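Local coordinates for chemotaxis operon protein (CheX) (Borrelia burgdorferi, PDB 3HZH) that probably removes the phosphoryl group from the phosphorylated chemotaxis response regulator CheY, as a CheX-type phosphatase that also binds copies of itself, at residues T76-A81 with D90-E95. Sequence-based numbering, arbitrary orientation.
Sequences TALFVA and DDFDDE
L78 meets F92 with the forked end of its side chain, and the two side chains cross at roughly a right angle. Methyl CD2 of L78 lies 3.8 Å from CB of F92 and stays near the plane of the phenylalanine ring, which it meets at the edge and not over a face. The same methyl, CD2 of L78, rests 3.8 Å from the backbone N of F92. The other branch reaches back along the loop: CD1 of L78 is 3.9 Å from the carbonyl carbon of D90. With CG anti to its carbonyl carbon (chi1 -68°), L78 reaches out from the helix and spreads its two methyls over the D90-F92 backbone; a branched, apolar leucine suits this task because the contact is purely van der Waals.

F92 has its CG anti to the backbone N (chi1 174°), which carries the ring past the leucine toward V54 of strand 54-62, where a large apolar group fits a buried place. The aspartates suit the solvent side: the CB atoms of D90 and D91 point away from the helix. F92 and D93 form the corners of a type I beta turn, closed by D94 N to D91 O at 3.0 Å, while OD1 of D91 accepts a long, weak bond from D93 N. OD2 of D94 hydrogen-bonds with OG1 of T97, the first residue of helix 97-118, and OD1 of D94 accepts from the backbone N of E96. L78 also touches V101 of that helix. The aspartate-rich loop between the two helices thus folds back on helix 74-85, within the CheX fold of helices and an antiparallel sheet.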
loop_
_atom_site.group_PDB
_atom_site.type_symbol
_atom_site.label_atom_id
_atom_site.label_comp_id
_atom_site.label_asym_id
_atom_site.label_seq_id
_atom_site.Cartn_x
_atom_site.Cartn_y
_atom_site.Cartn_z
ATOM N N THR B 76 -10.445 4.967 17.300
ATOM C CA THR B 76 -9.121 5.208 16.739
ATOM C C THR B 76 -9.101 4.895 15.246
ATOM O O THR B 76 -8.456 5.589 14.465
ATOM C CB THR B 76 -8.066 4.352 17.455
ATOM O OG1 THR B 76 -8.105 4.637 18.855
ATOM C CG2 THR B 76 -6.662 4.656 16.921
ATOM N N ALA B 77 -9.816 3.848 14.851
ATOM C CA ALA B 77 -9.878 3.468 13.444
ATOM C C ALA B 77 -10.472 4.618 12.618
ATOM O O ALA B 77 -9.956 4.963 11.554
ATOM C CB ALA B 77 -10.720 2.206 13.277
ATOM N N LEU B 78 -11.548 5.215 13.119
ATOM C CA LEU B 78 -12.200 6.322 12.419
ATOM C C LEU B 78 -11.298 7.547 12.390
ATOM O O LEU B 78 -11.206 8.231 11.374
ATOM C CB LEU B 78 -13.533 6.676 13.099
ATOM C CG LEU B 78 -14.669 5.651 13.007
ATOM C CD1 LEU B 78 -15.814 6.059 13.923
ATOM C CD2 LEU B 78 -15.144 5.546 11.563
ATOM N N PHE B 79 -10.643 7.821 13.515
ATOM C CA PHE B 79 -9.733 8.960 13.622
ATOM C C PHE B 79 -8.641 8.830 12.561
ATOM O O PHE B 79 -8.403 9.757 11.791
ATOM C CB PHE B 79 -9.081 8.986 15.007
ATOM C CG PHE B 79 -8.123 10.125 15.213
ATOM C CD1 PHE B 79 -8.580 11.378 15.602
ATOM C CD2 PHE B 79 -6.757 9.941 15.024
ATOM C CE1 PHE B 79 -7.693 12.431 15.805
ATOM C CE2 PHE B 79 -5.858 10.992 15.223
ATOM C CZ PHE B 79 -6.329 12.238 15.616
ATOM N N VAL B 80 -7.972 7.677 12.540
ATOM C CA VAL B 80 -6.906 7.419 11.564
ATOM C C VAL B 80 -7.404 7.502 10.120
ATOM O O VAL B 80 -6.776 8.150 9.282
ATOM C CB VAL B 80 -6.266 6.024 11.772
ATOM C CG1 VAL B 80 -5.223 5.765 10.688
ATOM C CG2 VAL B 80 -5.627 5.944 13.161
ATOM N N ALA B 81 -8.516 6.839 9.822
ATOM C CA ALA B 81 -9.050 6.891 8.462
ATOM C C ALA B 81 -9.385 8.343 8.092
ATOM O O ALA B 81 -9.142 8.768 6.961
ATOM C CB ALA B 81 -10.289 6.013 8.344
ATOM N N ASP B 90 -17.268 9.482 11.020
ATOM C CA ASP B 90 -17.668 9.337 12.414
ATOM C C ASP B 90 -18.711 8.250 12.625
ATOM O O ASP B 90 -19.248 8.101 13.723
ATOM C CB ASP B 90 -18.210 10.667 12.935
ATOM C CG ASP B 90 -19.413 11.153 12.148
ATOM O OD1 ASP B 90 -19.946 12.232 12.486
ATOM O OD2 ASP B 90 -19.824 10.462 11.192
ATOM N N ASP B 91 -18.996 7.492 11.576
ATOM C CA ASP B 91 -19.985 6.430 11.675
ATOM C C ASP B 91 -19.440 5.201 10.962
ATOM O O ASP B 91 -19.665 5.000 9.771
ATOM C CB ASP B 91 -21.311 6.893 11.052
ATOM C CG ASP B 91 -22.472 5.963 11.380
ATOM O OD1 ASP B 91 -22.294 5.051 12.217
ATOM O OD2 ASP B 91 -23.570 6.160 10.813
ATOM N N PHE B 92 -18.709 4.388 11.720
ATOM C CA PHE B 92 -18.072 3.166 11.234
ATOM C C PHE B 92 -19.084 2.150 10.721
ATOM O O PHE B 92 -18.724 1.145 10.104
ATOM C CB PHE B 92 -17.264 2.538 12.376
ATOM C CG PHE B 92 -16.674 1.193 12.042
ATOM C CD1 PHE B 92 -15.529 1.084 11.254
ATOM C CD2 PHE B 92 -17.268 0.032 12.525
ATOM C CE1 PHE B 92 -14.981 -0.167 10.956
ATOM C CE2 PHE B 92 -16.731 -1.226 12.231
ATOM C CZ PHE B 92 -15.583 -1.323 11.447
ATOM N N ASP B 93 -20.356 2.414 10.995
ATOM C CA ASP B 93 -21.432 1.522 10.586
ATOM C C ASP B 93 -22.148 1.941 9.319
ATOM O O ASP B 93 -23.128 1.321 8.889
ATOM C CB ASP B 93 -22.427 1.332 11.726
ATOM C CG ASP B 93 -21.984 0.254 12.697
ATOM O OD1 ASP B 93 -21.270 -0.673 12.254
ATOM O OD2 ASP B 93 -22.375 0.303 13.881
ATOM N N ASP B 94 -21.647 3.026 8.751
ATOM C CA ASP B 94 -22.113 3.561 7.492
ATOM C C ASP B 94 -21.373 2.612 6.555
ATOM O O ASP B 94 -20.189 2.319 6.739
ATOM C CB ASP B 94 -21.648 5.018 7.388
ATOM C CG ASP B 94 -21.423 5.482 5.961
ATOM O OD1 ASP B 94 -21.541 4.679 5.018
ATOM O OD2 ASP B 94 -21.096 6.677 5.791
ATOM N N GLU B 95 -22.122 2.113 5.584
ATOM C CA GLU B 95 -21.709 1.144 4.584
ATOM C C GLU B 95 -20.616 1.450 3.592
ATOM O O GLU B 95 -20.159 0.572 2.849
ATOM C CB GLU B 95 -22.946 0.747 3.823
ATOM C CG GLU B 95 -23.479 -0.549 4.259
ATOM C CD GLU B 95 -23.497 -1.485 3.101
ATOM O OE1 GLU B 95 -22.784 -1.190 2.117
ATOM O OE2 GLU B 95 -24.200 -2.509 3.168
#